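NudC domain-containing protein 2 (PDB 2RH0) may regulate the LIS1/dynein pathway by stabilising the protein LIS1 together with the Hsp90 chaperone. Local coordinates at residues T35-I40 against G72-E77; Q45-A50 against L63-I68; R91-C96 against Q114-L119. All coordinates share one frame; numbering follows the deposited sequence.

Contacts 1 and 2 both lie within the CS domain, with their centres about 18 Å apart. Both segments of contact 2 fall between those of contact 1 along the chain. The two contacts adjoin in sequence but do not otherwise touch. Contact 3 joins R91-C96 to the long helix 109-127, on the other side of the chain's centre. Its centre is about 37 Å from that of contact 1 and about 36 Å from that of contact 2. Nearest atoms are still about 22 Å and 19 Å away. What the three share is the second subunit, which touches each of them.

Contact 1 (T35-I40 against G72-E77)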
ATOM      1  N   THR A  35      -2.329 -20.905  -6.287  1.00 32.97           N
ATOM      2  CA  THR A  35      -0.891 -21.095  -6.193  1.00 30.71           C
ATOM      3  C   THR A  35      -0.528 -21.703  -4.871  1.00 30.24           C
ATOM      4  O   THR A  35      -1.077 -21.312  -3.827  1.00 28.86           O
ATOM      5  CB  THR A  35      -0.171 -19.755  -6.353  1.00 32.39           C
ATOM      6  OG1 THR A  35      -0.605 -19.175  -7.586  1.00 32.13           O
ATOM      7  CG2 THR A  35       1.402 -19.937  -6.348  1.00 29.78           C
ATOM      8  N   ARG A  36       0.426 -22.643  -4.899  1.00 31.69           N
ATOM      9  CA  ARG A  36       0.880 -23.347  -3.709  1.00 31.24           C
ATOM     10  C   ARG A  36       2.361 -23.131  -3.607  1.00 29.63           C
ATOM     11  O   ARG A  36       3.031 -22.908  -4.621  1.00 27.25           O
ATOM     12  CB  ARG A  36       0.633 -24.840  -3.869  1.00 31.64           C
ATOM     13  CG  ARG A  36      -0.803 -25.228  -4.230  1.00 39.12           C
ATOM     14  CD  ARG A  36      -0.897 -26.658  -4.838  1.00 38.37           C
ATOM     15  NE  ARG A  36      -0.173 -26.762  -6.113  1.00 43.20           N
ATOM     16  CZ  ARG A  36      -0.097 -27.867  -6.862  1.00 46.62           C
ATOM     17  NH1 ARG A  36      -0.721 -28.980  -6.494  1.00 48.13           N
ATOM     18  NH2 ARG A  36       0.606 -27.860  -7.998  1.00 41.42           N
ATOM     19  N   ALA A  37       2.901 -23.224  -2.399  1.00 29.87           N
ATOM     20  CA  ALA A  37       4.354 -23.039  -2.192  1.00 28.77           C
ATOM     21  C   ALA A  37       5.200 -23.914  -3.105  1.00 28.78           C
ATOM     22  O   ALA A  37       6.316 -23.518  -3.569  1.00 28.39           O
ATOM     23  CB  ALA A  37       4.725 -23.264  -0.720  1.00 28.93           C
ATOM     24  N   GLN A  38       4.705 -25.121  -3.355  1.00 28.83           N
ATOM     25  CA  GLN A  38       5.406 -26.029  -4.249  1.00 30.09           C
ATOM     26  C   GLN A  38       5.527 -25.513  -5.668  1.00 28.54           C
ATOM     27  O   GLN A  38       6.382 -25.985  -6.407  1.00 28.79           O
ATOM     28  CB  GLN A  38       4.763 -27.416  -4.262  1.00 31.84           C
ATOM     29  CG  GLN A  38       3.394 -27.528  -4.922  1.00 35.71           C
ATOM     30  CD  GLN A  38       2.855 -28.934  -4.811  1.00 33.26           C
ATOM     31  OE1 GLN A  38       2.156 -29.268  -3.856  1.00 33.77           O
ATOM     32  NE2 GLN A  38       3.254 -29.790  -5.745  1.00 32.15           N
ATOM     33  N   ASP A  39       4.681 -24.552  -6.059  1.00 28.11           N
ATOM     34  CA  ASP A  39       4.699 -23.984  -7.414  1.00 28.96           C
ATOM     35  C   ASP A  39       5.698 -22.826  -7.649  1.00 27.32           C
ATOM     36  O   ASP A  39       5.807 -22.322  -8.750  1.00 27.92           O
ATOM     37  CB  ASP A  39       3.293 -23.457  -7.739  1.00 29.59           C
ATOM     38  CG  ASP A  39       2.245 -24.544  -7.767  1.00 34.54           C
ATOM     39  OD1 ASP A  39       2.576 -25.648  -8.287  1.00 36.94           O
ATOM     40  OD2 ASP A  39       1.102 -24.277  -7.288  1.00 31.32           O
ATOM     41  N   ILE A  40       6.434 -22.441  -6.615  1.00 26.51           N
ATOM     42  CA  ILE A  40       7.288 -21.280  -6.613  1.00 26.25           C
ATOM     43  C   ILE A  40       8.753 -21.666  -6.792  1.00 28.25           C
ATOM     44  O   ILE A  40       9.234 -22.542  -6.082  1.00 28.18           O
ATOM     45  CB  ILE A  40       7.205 -20.542  -5.213  1.00 27.21           C
ATOM     46  CG1 ILE A  40       5.764 -20.124  -4.828  1.00 27.88           C
ATOM     47  CG2 ILE A  40       8.118 -19.315  -5.122  1.00 22.54           C
ATOM     48  CD1 ILE A  40       5.046 -19.389  -5.838  1.00 30.54           C
ATOM     49  N   GLY A  72      17.655 -12.590   2.507  1.00 27.26           N
ATOM     50  CA  GLY A  72      16.442 -12.484   1.661  1.00 28.71           C
ATOM     51  C   GLY A  72      15.444 -13.575   1.952  1.00 28.24           C
ATOM     52  O   GLY A  72      15.820 -14.728   2.134  1.00 28.74           O
ATOM     53  N   THR A  73      14.161 -13.230   2.003  1.00 27.73           N
ATOM     54  CA  THR A  73      13.132 -14.204   2.266  1.00 25.94           C
ATOM     55  C   THR A  73      11.998 -14.043   1.257  1.00 25.10           C
ATOM     56  O   THR A  73      11.825 -12.964   0.676  1.00 23.40           O
ATOM     57  CB  THR A  73      12.524 -13.979   3.658  1.00 27.00           C
ATOM     58  OG1 THR A  73      12.026 -12.648   3.724  1.00 30.23           O
ATOM     59  CG2 THR A  73      13.587 -14.163   4.780  1.00 29.42           C
ATOM     60  N   TRP A  74      11.287 -15.134   0.998  1.00 22.67           N
ATOM     61  CA  TRP A  74      10.076 -15.090   0.206  1.00 23.55           C
ATOM     62  C   TRP A  74       9.087 -15.915   0.979  1.00 26.22           C
ATOM     63  O   TRP A  74       9.466 -16.920   1.604  1.00 24.71           O
ATOM     64  CB  TRP A  74      10.280 -15.625  -1.219  1.00 22.27           C
ATOM     65  CG  TRP A  74      10.494 -17.082  -1.404  1.00 24.40           C
ATOM     66  CD1 TRP A  74      11.703 -17.718  -1.676  1.00 21.81           C
ATOM     67  CD2 TRP A  74       9.486 -18.125  -1.440  1.00 22.17           C
ATOM     68  NE1 TRP A  74      11.499 -19.058  -1.828  1.00 23.47           N
ATOM     69  CE2 TRP A  74      10.155 -19.336  -1.709  1.00 26.76           C
ATOM     70  CE3 TRP A  74       8.091 -18.141  -1.275  1.00 27.76           C
ATOM     71  CZ2 TRP A  74       9.491 -20.552  -1.776  1.00 26.04           C
ATOM     72  CZ3 TRP A  74       7.430 -19.357  -1.326  1.00 25.42           C
ATOM     73  CH2 TRP A  74       8.123 -20.538  -1.584  1.00 24.01           C
ATOM     74  N   THR A  75       7.833 -15.489   0.969  1.00 25.87           N
ATOM     75  CA  THR A  75       6.756 -16.247   1.596  1.00 27.24           C
ATOM     76  C   THR A  75       5.511 -16.099   0.716  1.00 28.22           C
ATOM     77  O   THR A  75       5.334 -15.060   0.058  1.00 27.61           O
ATOM     78  CB  THR A  75       6.488 -15.777   3.058  1.00 29.12           C
ATOM     79  OG1 THR A  75       5.679 -14.627   3.057  1.00 42.47           O
ATOM     80  CG2 THR A  75       7.779 -15.441   3.780  1.00 29.00           C
ATOM     81  N   LEU A  76       4.695 -17.147   0.642  1.00 26.94           N
ATOM     82  CA  LEU A  76       3.428 -17.112  -0.070  1.00 27.47           C
ATOM     83  C   LEU A  76       2.346 -16.770   0.942  1.00 30.95           C
ATOM     84  O   LEU A  76       2.231 -17.420   1.985  1.00 30.39           O
ATOM     85  CB  LEU A  76       3.151 -18.467  -0.714  1.00 28.13           C
ATOM     86  CG  LEU A  76       1.878 -18.620  -1.555  1.00 29.98           C
ATOM     87  CD1 LEU A  76       1.913 -17.794  -2.842  1.00 24.67           C
ATOM     88  CD2 LEU A  76       1.656 -20.073  -1.862  1.00 25.43           C
ATOM     89  N   GLU A  77       1.534 -15.759   0.651  1.00 34.06           N
ATOM     90  CA  GLU A  77       0.530 -15.307   1.602  1.00 39.66           C
ATOM     91  C   GLU A  77      -0.882 -15.330   1.010  1.00 39.37           C
ATOM     92  O   GLU A  77      -1.086 -14.815  -0.078  1.00 35.51           O
ATOM     93  CB  GLU A  77       0.817 -13.853   1.993  1.00 42.03           C
ATOM     94  CG  GLU A  77       2.258 -13.495   2.348  1.00 51.28           C
ATOM     95  CD  GLU A  77       2.660 -13.869   3.765  1.00 63.48           C
ATOM     96  OE1 GLU A  77       1.904 -14.592   4.464  1.00 72.64           O
ATOM     97  OE2 GLU A  77       3.756 -13.425   4.175  1.00 70.38           O
TER
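Leu76, Trp74 and Ile40 carry this contact, which has no hydrogen bond between its segments. Ile40 lays its CG2 methyl over one face of the Trp74 indole. Ile40 CG2 is 3.7 Å from the centroid of the Trp74 six-membered ring and 8° off the ring normal, a CH-pi contact. The two side chains slide past each other in opposite directions. Ala37 CB is a looser neighbour, 4.4 Å from Trp74 CH2.

Leu76 meets mostly backbone. Leu76 CD2 is 3.4 Å from Ala37 N and 3.6 Å from Thr35 O. The other methyl, Leu76 CD1, lies 4.1 Å from Thr35 CG2. Within T35-I40, Arg36 grips Asp39 side-on through NE and NH2, one nitrogen to each carboxylate oxygen. Arg36 N also donates to Asp39 OD2. These bonds, with the backbone bond from Asp39 N to Arg36 O, bridge the 3-10 turn.

Both segments lie in the CS domain, where the contact joins the loop before strand 40-44 to strand 73-77. Thr35 and Ile40 also touch strand 48-53. Strand 73-77 pairs antiparallel with a strand of the second subunit. The sheet therefore continues across the interface, where Val82 of the second subunit packs on Ile40 and Leu76.

Contact 2 (Q45-A50 against L63-I68); sequences QSRHVA and LFDSTI
Ser46 and Thr67 form the tight end of this contact. Ser46 O accepts from both Thr67 N and Thr67 OG1, each at 2.8 Å. The amide is tilted 17° from the carbonyl plane, while the hydroxyl stands farther above it. Ser46 OG is anti to its own backbone N (chi1 -180°). Ser46 OG returns a bond of 2.8 Å to Thr67 O, in the plane of that carbonyl. Next along, Leu63 N donates to Arg47 O at 2.7 Å. Leu63 then turns its side chain in. Leu63 CD1 lies near Ser46 O, and Leu63 CD2 is 3.7 Å from Val49 CG1, the two side chains crossing at about a right angle. Arg47 bends at chi2, and Arg47 NE donates to Leu63 O at 2.8 Å, near the guanidinium plane. Asp65 O is buried against Arg47 CD, 3.4 Å away, and has no polar partner in the model.

Q45-A50 holds the turn of the antiparallel hairpin of strands 40-44 and 48-53 in the CS domain. L63-I68 is the chain leaving the adjacent strand 56-62, and it passes against that turn.

The guanidinium end is looser. Asp65 CA lies over one face, toward the rim. Arg47 NH1 is 4.2 Å from Asp65 OD1, without a salt bridge. Asp65 OD1 forms one with Lys90 of the second subunit and also accepts from Ser66 N. Gln45 and His48 point away from L63-I68 and are exposed.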
ATOM      1  N   GLN A  45      19.670 -13.431  -4.952  1.00 34.00           N
ATOM      2  CA  GLN A  45      21.117 -13.274  -4.862  1.00 35.73           C
ATOM      3  C   GLN A  45      21.359 -11.845  -4.474  1.00 35.04           C
ATOM      4  O   GLN A  45      20.418 -11.043  -4.468  1.00 32.80           O
ATOM      5  CB  GLN A  45      21.785 -13.581  -6.184  1.00 35.17           C
ATOM      6  CG  GLN A  45      21.582 -15.012  -6.628  1.00 43.99           C
ATOM      7  CD  GLN A  45      21.454 -15.148  -8.140  1.00 52.18           C
ATOM      8  OE1 GLN A  45      22.329 -15.701  -8.789  1.00 65.25           O
ATOM      9  NE2 GLN A  45      20.347 -14.651  -8.701  1.00 60.54           N
ATOM     10  N   SER A  46      22.614 -11.526  -4.165  1.00 33.05           N
ATOM     11  CA  SER A  46      22.948 -10.198  -3.689  1.00 34.41           C
ATOM     12  C   SER A  46      22.498  -9.071  -4.627  1.00 32.35           C
ATOM     13  O   SER A  46      22.040  -8.042  -4.159  1.00 33.60           O
ATOM     14  CB  SER A  46      24.439 -10.070  -3.426  1.00 36.25           C
ATOM     15  OG  SER A  46      24.698  -8.766  -2.960  1.00 41.10           O
ATOM     16  N   ARG A  47      22.590  -9.293  -5.932  1.00 30.51           N
ATOM     17  CA  ARG A  47      22.266  -8.270  -6.897  1.00 32.49           C
ATOM     18  C   ARG A  47      21.309  -8.732  -7.985  1.00 30.74           C
ATOM     19  O   ARG A  47      21.081  -8.027  -8.956  1.00 29.88           O
ATOM     20  CB  ARG A  47      23.582  -7.777  -7.474  1.00 35.84           C
ATOM     21  CG  ARG A  47      23.529  -6.500  -8.226  1.00 47.48           C
ATOM     22  CD  ARG A  47      23.155  -5.305  -7.384  1.00 54.10           C
ATOM     23  NE  ARG A  47      23.093  -4.128  -8.249  1.00 54.49           N
ATOM     24  CZ  ARG A  47      24.072  -3.243  -8.390  1.00 56.25           C
ATOM     25  NH1 ARG A  47      25.211  -3.359  -7.694  1.00 51.51           N
ATOM     26  NH2 ARG A  47      23.889  -2.217  -9.221  1.00 61.28           N
ATOM     27  N   HIS A  48      20.706  -9.903  -7.799  1.00 28.94           N
ATOM     28  CA  HIS A  48      19.740 -10.465  -8.752  1.00 29.10           C
ATOM     29  C   HIS A  48      18.647 -11.205  -8.056  1.00 28.38           C
ATOM     30  O   HIS A  48      18.859 -11.797  -6.979  1.00 28.66           O
ATOM     31  CB  HIS A  48      20.433 -11.470  -9.641  1.00 33.32           C
ATOM     32  CG  HIS A  48      21.380 -10.844 -10.598  1.00 34.68           C
ATOM     33  ND1 HIS A  48      22.701 -10.618 -10.288  1.00 35.40           N
ATOM     34  CD2 HIS A  48      21.193 -10.378 -11.852  1.00 36.94           C
ATOM     35  CE1 HIS A  48      23.280 -10.023 -11.315  1.00 35.46           C
ATOM     36  NE2 HIS A  48      22.388  -9.860 -12.272  1.00 37.77           N
ATOM     37  N   VAL A  49      17.484 -11.164  -8.684  1.00 27.08           N
ATOM     38  CA  VAL A  49      16.294 -11.854  -8.210  1.00 26.95           C
ATOM     39  C   VAL A  49      15.607 -12.523  -9.385  1.00 27.29           C
ATOM     40  O   VAL A  49      15.743 -12.071 -10.527  1.00 28.32           O
ATOM     41  CB  VAL A  49      15.271 -10.912  -7.489  1.00 28.75           C
ATOM     42  CG1 VAL A  49      15.874 -10.387  -6.177  1.00 31.18           C
ATOM     43  CG2 VAL A  49      14.807  -9.735  -8.409  1.00 24.57           C
ATOM     44  N   ALA A  50      14.853 -13.588  -9.085  1.00 25.81           N
ATOM     45  CA  ALA A  50      14.120 -14.361 -10.091  1.00 27.97           C
ATOM     46  C   ALA A  50      12.974 -15.049  -9.427  1.00 27.58           C
ATOM     47  O   ALA A  50      13.148 -15.662  -8.380  1.00 30.79           O
ATOM     48  CB  ALA A  50      15.030 -15.407 -10.777  1.00 27.59           C
ATOM     49  N   LEU A  63      19.157  -6.268  -9.488  1.00 28.38           N
ATOM     50  CA  LEU A  63      18.611  -5.351  -8.484  1.00 28.91           C
ATOM     51  C   LEU A  63      19.238  -3.973  -8.617  1.00 28.67           C
ATOM     52  O   LEU A  63      20.382  -3.843  -9.045  1.00 30.22           O
ATOM     53  CB  LEU A  63      18.840  -5.890  -7.073  1.00 27.43           C
ATOM     54  CG  LEU A  63      18.035  -7.112  -6.658  1.00 25.68           C
ATOM     55  CD1 LEU A  63      18.606  -7.648  -5.382  1.00 20.92           C
ATOM     56  CD2 LEU A  63      16.527  -6.740  -6.492  1.00 21.87           C
ATOM     57  N   PHE A  64      18.488  -2.943  -8.252  1.00 28.07           N
ATOM     58  CA  PHE A  64      18.993  -1.574  -8.315  1.00 27.70           C
ATOM     59  C   PHE A  64      20.265  -1.394  -7.513  1.00 27.65           C
ATOM     60  O   PHE A  64      21.099  -0.592  -7.881  1.00 32.14           O
ATOM     61  CB  PHE A  64      17.934  -0.586  -7.832  1.00 29.51           C
ATOM     62  CG  PHE A  64      18.425   0.854  -7.733  1.00 28.28           C
ATOM     63  CD1 PHE A  64      18.460   1.666  -8.842  1.00 28.40           C
ATOM     64  CD2 PHE A  64      18.830   1.381  -6.511  1.00 31.16           C
ATOM     65  CE1 PHE A  64      18.885   2.958  -8.753  1.00 31.65           C
ATOM     66  CE2 PHE A  64      19.264   2.687  -6.415  1.00 31.67           C
ATOM     67  CZ  PHE A  64      19.278   3.478  -7.551  1.00 34.11           C
ATOM     68  N   ASP A  65      20.412  -2.115  -6.410  1.00 27.50           N
ATOM     69  CA  ASP A  65      21.630  -2.038  -5.608  1.00 29.41           C
ATOM     70  C   ASP A  65      21.792  -3.367  -4.852  1.00 30.04           C
ATOM     71  O   ASP A  65      20.955  -4.258  -4.951  1.00 28.41           O
ATOM     72  CB  ASP A  65      21.548  -0.827  -4.673  1.00 30.50           C
ATOM     73  CG  ASP A  65      22.912  -0.239  -4.292  1.00 37.79           C
ATOM     74  OD1 ASP A  65      23.966  -0.899  -4.472  1.00 33.46           O
ATOM     75  OD2 ASP A  65      22.906   0.912  -3.788  1.00 39.16           O
ATOM     76  N   SER A  66      22.848  -3.506  -4.070  1.00 28.49           N
ATOM     77  CA  SER A  66      23.140  -4.782  -3.471  1.00 30.45           C
ATOM     78  C   SER A  66      22.407  -5.017  -2.170  1.00 29.63           C
ATOM     79  O   SER A  66      22.085  -4.090  -1.428  1.00 27.50           O
ATOM     80  CB  SER A  66      24.666  -4.926  -3.260  1.00 31.16           C
ATOM     81  OG  SER A  66      25.119  -3.925  -2.386  1.00 37.48           O
ATOM     82  N   THR A  67      22.138  -6.291  -1.913  1.00 28.21           N
ATOM     83  CA  THR A  67      21.419  -6.737  -0.750  1.00 29.00           C
ATOM     84  C   THR A  67      22.251  -7.841  -0.076  1.00 30.19           C
ATOM     85  O   THR A  67      23.208  -8.343  -0.655  1.00 31.10           O
ATOM     86  CB  THR A  67      19.997  -7.278  -1.172  1.00 28.34           C
ATOM     87  OG1 THR A  67      20.131  -8.387  -2.075  1.00 29.45           O
ATOM     88  CG2 THR A  67      19.210  -6.203  -1.873  1.00 26.08           C
ATOM     89  N   ILE A  68      21.918  -8.164   1.168  1.00 31.64           N
ATOM     90  CA  ILE A  68      22.608  -9.226   1.878  1.00 31.96           C
ATOM     91  C   ILE A  68      21.860 -10.514   1.547  1.00 32.14           C
ATOM     92  O   ILE A  68      20.757 -10.764   2.099  1.00 32.33           O
ATOM     93  CB  ILE A  68      22.620  -8.989   3.371  1.00 30.97           C
ATOM     94  CG1 ILE A  68      23.276  -7.644   3.689  1.00 33.77           C
ATOM     95  CG2 ILE A  68      23.382 -10.156   4.062  1.00 29.83           C
ATOM     96  CD1 ILE A  68      23.084  -7.227   5.129  1.00 37.83           C
TER

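Contact 3 (R91-C96 against Q114-L119); sequences RDAANC and QMQRKL
The Gln116 carboxamide reaches the Ala93 carbonyl through NE2, with that oxygen in the amide plane. Gln116 NE2 donates to Ala93 O at 2.8 Å, and the bond is nearly straight (169° at the hydrogen). Relative to the Ala93 carbonyl plane the donor stands 40° above. Cys96 CB approaches the same amide from one side, well out of its plane, and comes within 3.3 Å of Gln116 OE1. A second flat group, the Asn95 amide, serves its own segment. Its OD1 accepts from Asp92 N in plane, on a lone pair. This bond spans the type I turn from Asp92 to Asn95, which Asn95 N closes by donating to Asp92 O.

Gln116 CG is anti to the backbone N (chi1 -179°), and the chain then bends at chi2, which brings the amide toward the turn. The rest of the contact is mainly apolar. Cys96 CB is 3.7 Å from Leu119 CD2. Cys96 SG is 4.1 Å from CB of Met115, a selenomethionine whose end leads away. Ala93 CB is 4.4 Å from Leu119 CB.

The loop after strand 81-87 is thus set on helix 109-127. Leu119 also touches Lys88, and Met115 packs on Gln20 of the second subunit.

No salt bridge joins the two segments. A single neutral hydrogen bond and a few apolar touches hold them. With no charged pair across the segments, direct attraction between charged side chains probably contributes little to this contact.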
ATOM      1  N   ARG A  91     -14.766  16.955  -2.544  1.00 45.09           N
ATOM      2  CA  ARG A  91     -13.577  16.373  -3.199  1.00 47.21           C
ATOM      3  C   ARG A  91     -12.418  17.360  -3.504  1.00 45.29           C
ATOM      4  O   ARG A  91     -11.749  17.235  -4.521  1.00 42.87           O
ATOM      5  CB  ARG A  91     -14.039  15.705  -4.506  1.00 45.97           C
ATOM      6  CG  ARG A  91     -15.008  14.593  -4.265  1.00 49.41           C
ATOM      7  CD  ARG A  91     -15.709  14.062  -5.499  1.00 54.97           C
ATOM      8  NE  ARG A  91     -17.134  14.082  -5.170  1.00 68.66           N
ATOM      9  CZ  ARG A  91     -18.115  14.614  -5.899  1.00 74.08           C
ATOM     10  NH1 ARG A  91     -17.879  15.084  -7.116  1.00 78.17           N
ATOM     11  NH2 ARG A  91     -19.369  14.602  -5.437  1.00 76.51           N
ATOM     12  N   ASP A  92     -12.195  18.339  -2.634  1.00 46.16           N
ATOM     13  CA  ASP A  92     -11.082  19.284  -2.781  1.00 48.60           C
ATOM     14  C   ASP A  92      -9.837  18.710  -2.071  1.00 48.39           C
ATOM     15  O   ASP A  92      -9.975  17.815  -1.213  1.00 47.68           O
ATOM     16  CB  ASP A  92     -11.448  20.630  -2.141  1.00 50.31           C
ATOM     17  CG  ASP A  92     -12.740  21.224  -2.707  1.00 62.24           C
ATOM     18  OD1 ASP A  92     -13.002  21.067  -3.933  1.00 64.80           O
ATOM     19  OD2 ASP A  92     -13.487  21.858  -1.918  1.00 73.61           O
ATOM     20  N   ALA A  93      -8.642  19.222  -2.378  1.00 46.98           N
ATOM     21  CA  ALA A  93      -7.445  18.809  -1.607  1.00 47.45           C
ATOM     22  C   ALA A  93      -7.597  19.195  -0.113  1.00 46.57           C
ATOM     23  O   ALA A  93      -6.942  18.599   0.759  1.00 46.86           O
ATOM     24  CB  ALA A  93      -6.133  19.371  -2.206  1.00 45.21           C
ATOM     25  N   ALA A  94      -8.459  20.188   0.157  1.00 45.51           N
ATOM     26  CA  ALA A  94      -8.821  20.615   1.529  1.00 47.93           C
ATOM     27  C   ALA A  94      -9.824  19.673   2.225  1.00 49.31           C
ATOM     28  O   ALA A  94     -10.196  19.922   3.372  1.00 51.42           O
ATOM     29  CB  ALA A  94      -9.396  22.019   1.520  1.00 47.24           C
ATOM     30  N   ASN A  95     -10.290  18.638   1.520  1.00 47.37           N
ATOM     31  CA  ASN A  95     -11.106  17.566   2.106  1.00 44.97           C
ATOM     32  C   ASN A  95     -10.256  16.303   2.251  1.00 40.76           C
ATOM     33  O   ASN A  95     -10.614  15.217   1.836  1.00 39.60           O
ATOM     34  CB  ASN A  95     -12.308  17.290   1.229  1.00 45.36           C
ATOM     35  CG  ASN A  95     -13.171  18.519   1.027  1.00 51.10           C
ATOM     36  OD1 ASN A  95     -13.290  19.025  -0.096  1.00 49.34           O
ATOM     37  ND2 ASN A  95     -13.774  19.021   2.118  1.00 53.40           N
ATOM     38  N   CYS A  96      -9.091  16.475   2.832  1.00 37.49           N
ATOM     39  CA  CYS A  96      -8.236  15.364   3.113  1.00 34.80           C
ATOM     40  C   CYS A  96      -8.709  14.784   4.451  1.00 32.41           C
ATOM     41  O   CYS A  96      -8.644  15.469   5.462  1.00 33.51           O
ATOM     42  CB  CYS A  96      -6.829  15.865   3.210  1.00 34.96           C
ATOM     43  SG  CYS A  96      -5.666  14.543   3.533  1.00 36.24           S
ATOM     44  N   GLN A 114       1.700  13.192   4.648  1.00 24.13           N
ATOM     45  CA  GLN A 114       1.922  12.457   3.405  1.00 24.68           C
ATOM     46  C   GLN A 114       0.648  12.425   2.577  1.00 27.24           C
ATOM     47  O   GLN A 114       0.678  12.629   1.374  1.00 26.54           O
ATOM     48  CB  GLN A 114       2.337  11.037   3.664  1.00 24.30           C
ATOM     49  CG  GLN A 114       3.778  10.826   4.205  1.00 24.51           C
ATOM     50  CD  GLN A 114       4.001   9.408   4.677  1.00 28.41           C
ATOM     51  OE1 GLN A 114       3.540   9.054   5.754  1.00 29.39           O
ATOM     52  NE2 GLN A 114       4.731   8.574   3.879  1.00 26.41           N
HETATM   53  N   MSE A 115      -0.467  12.103   3.225  1.00 26.41           N
HETATM   54  CA  MSE A 115      -1.746  12.056   2.539  1.00 25.90           C
HETATM   55  C   MSE A 115      -2.104  13.375   1.934  1.00 25.87           C
HETATM   56  O   MSE A 115      -2.513  13.422   0.790  1.00 28.86           O
HETATM   57  CB  MSE A 115      -2.843  11.568   3.495  1.00 26.25           C
HETATM   58  CG  MSE A 115      -2.722  10.092   3.830  1.00 28.24           C
HETATM   59 SE   MSE A 115      -4.100   9.504   5.073  0.75 29.71          SE
HETATM   60  CE  MSE A 115      -3.921   7.626   4.872  1.00 19.63           C
ATOM     61  N   GLN A 116      -1.932  14.463   2.677  1.00 26.60           N
ATOM     62  CA  GLN A 116      -2.257  15.800   2.189  1.00 26.54           C
ATOM     63  C   GLN A 116      -1.399  16.198   0.983  1.00 27.13           C
ATOM     64  O   GLN A 116      -1.882  16.816   0.038  1.00 26.80           O
ATOM     65  CB  GLN A 116      -2.082  16.831   3.317  1.00 28.57           C
ATOM     66  CG  GLN A 116      -2.433  18.240   2.875  1.00 30.94           C
ATOM     67  CD  GLN A 116      -3.910  18.369   2.514  1.00 34.90           C
ATOM     68  OE1 GLN A 116      -4.746  18.473   3.385  1.00 35.13           O
ATOM     69  NE2 GLN A 116      -4.224  18.346   1.223  1.00 29.98           N
ATOM     70  N   ARG A 117      -0.103  15.885   1.059  1.00 24.48           N
ATOM     71  CA  ARG A 117       0.782  16.136  -0.032  1.00 23.75           C
ATOM     72  C   ARG A 117       0.382  15.420  -1.300  1.00 23.26           C
ATOM     73  O   ARG A 117       0.485  16.005  -2.342  1.00 25.35           O
ATOM     74  CB  ARG A 117       2.220  15.753   0.330  1.00 23.74           C
ATOM     75  CG  ARG A 117       2.863  16.772   1.218  1.00 28.19           C
ATOM     76  CD  ARG A 117       4.285  16.327   1.537  1.00 25.51           C
ATOM     77  NE  ARG A 117       4.972  17.407   2.177  1.00 28.70           N
ATOM     78  CZ  ARG A 117       5.632  18.368   1.528  1.00 22.71           C
ATOM     79  NH1 ARG A 117       5.691  18.377   0.229  1.00 28.87           N
ATOM     80  NH2 ARG A 117       6.214  19.324   2.227  1.00 28.59           N
ATOM     81  N   LYS A 118      -0.097  14.185  -1.225  1.00 22.66           N
ATOM     82  CA  LYS A 118      -0.485  13.456  -2.431  0.50 21.50           C
ATOM     83  C   LYS A 118      -1.749  14.050  -3.053  1.00 24.61           C
ATOM     84  O   LYS A 118      -1.888  14.126  -4.287  1.00 24.93           O
ATOM     85  CB  LYS A 118      -0.666  11.959  -2.146  0.50 23.34           C
ATOM     86  CG  LYS A 118      -1.049  11.110  -3.380  0.50 23.67           C
ATOM     87  CD  LYS A 118       0.002  11.201  -4.497  0.50 28.11           C
ATOM     88  CE  LYS A 118      -0.319  10.270  -5.667  0.50 30.57           C
ATOM     89  NZ  LYS A 118      -1.684  10.513  -6.229  0.50 27.24           N
ATOM     90  N   LEU A 119      -2.669  14.463  -2.207  1.00 24.26           N
ATOM     91  CA  LEU A 119      -3.898  15.097  -2.671  1.00 25.68           C
ATOM     92  C   LEU A 119      -3.628  16.482  -3.310  1.00 26.62           C
ATOM     93  O   LEU A 119      -4.189  16.802  -4.342  1.00 28.76           O
ATOM     94  CB  LEU A 119      -4.870  15.244  -1.523  1.00 27.98           C
ATOM     95  CG  LEU A 119      -5.870  14.084  -1.391  1.00 33.72           C
ATOM     96  CD1 LEU A 119      -5.232  12.718  -1.504  1.00 31.15           C
ATOM     97  CD2 LEU A 119      -6.615  14.253  -0.147  1.00 28.50           C
TER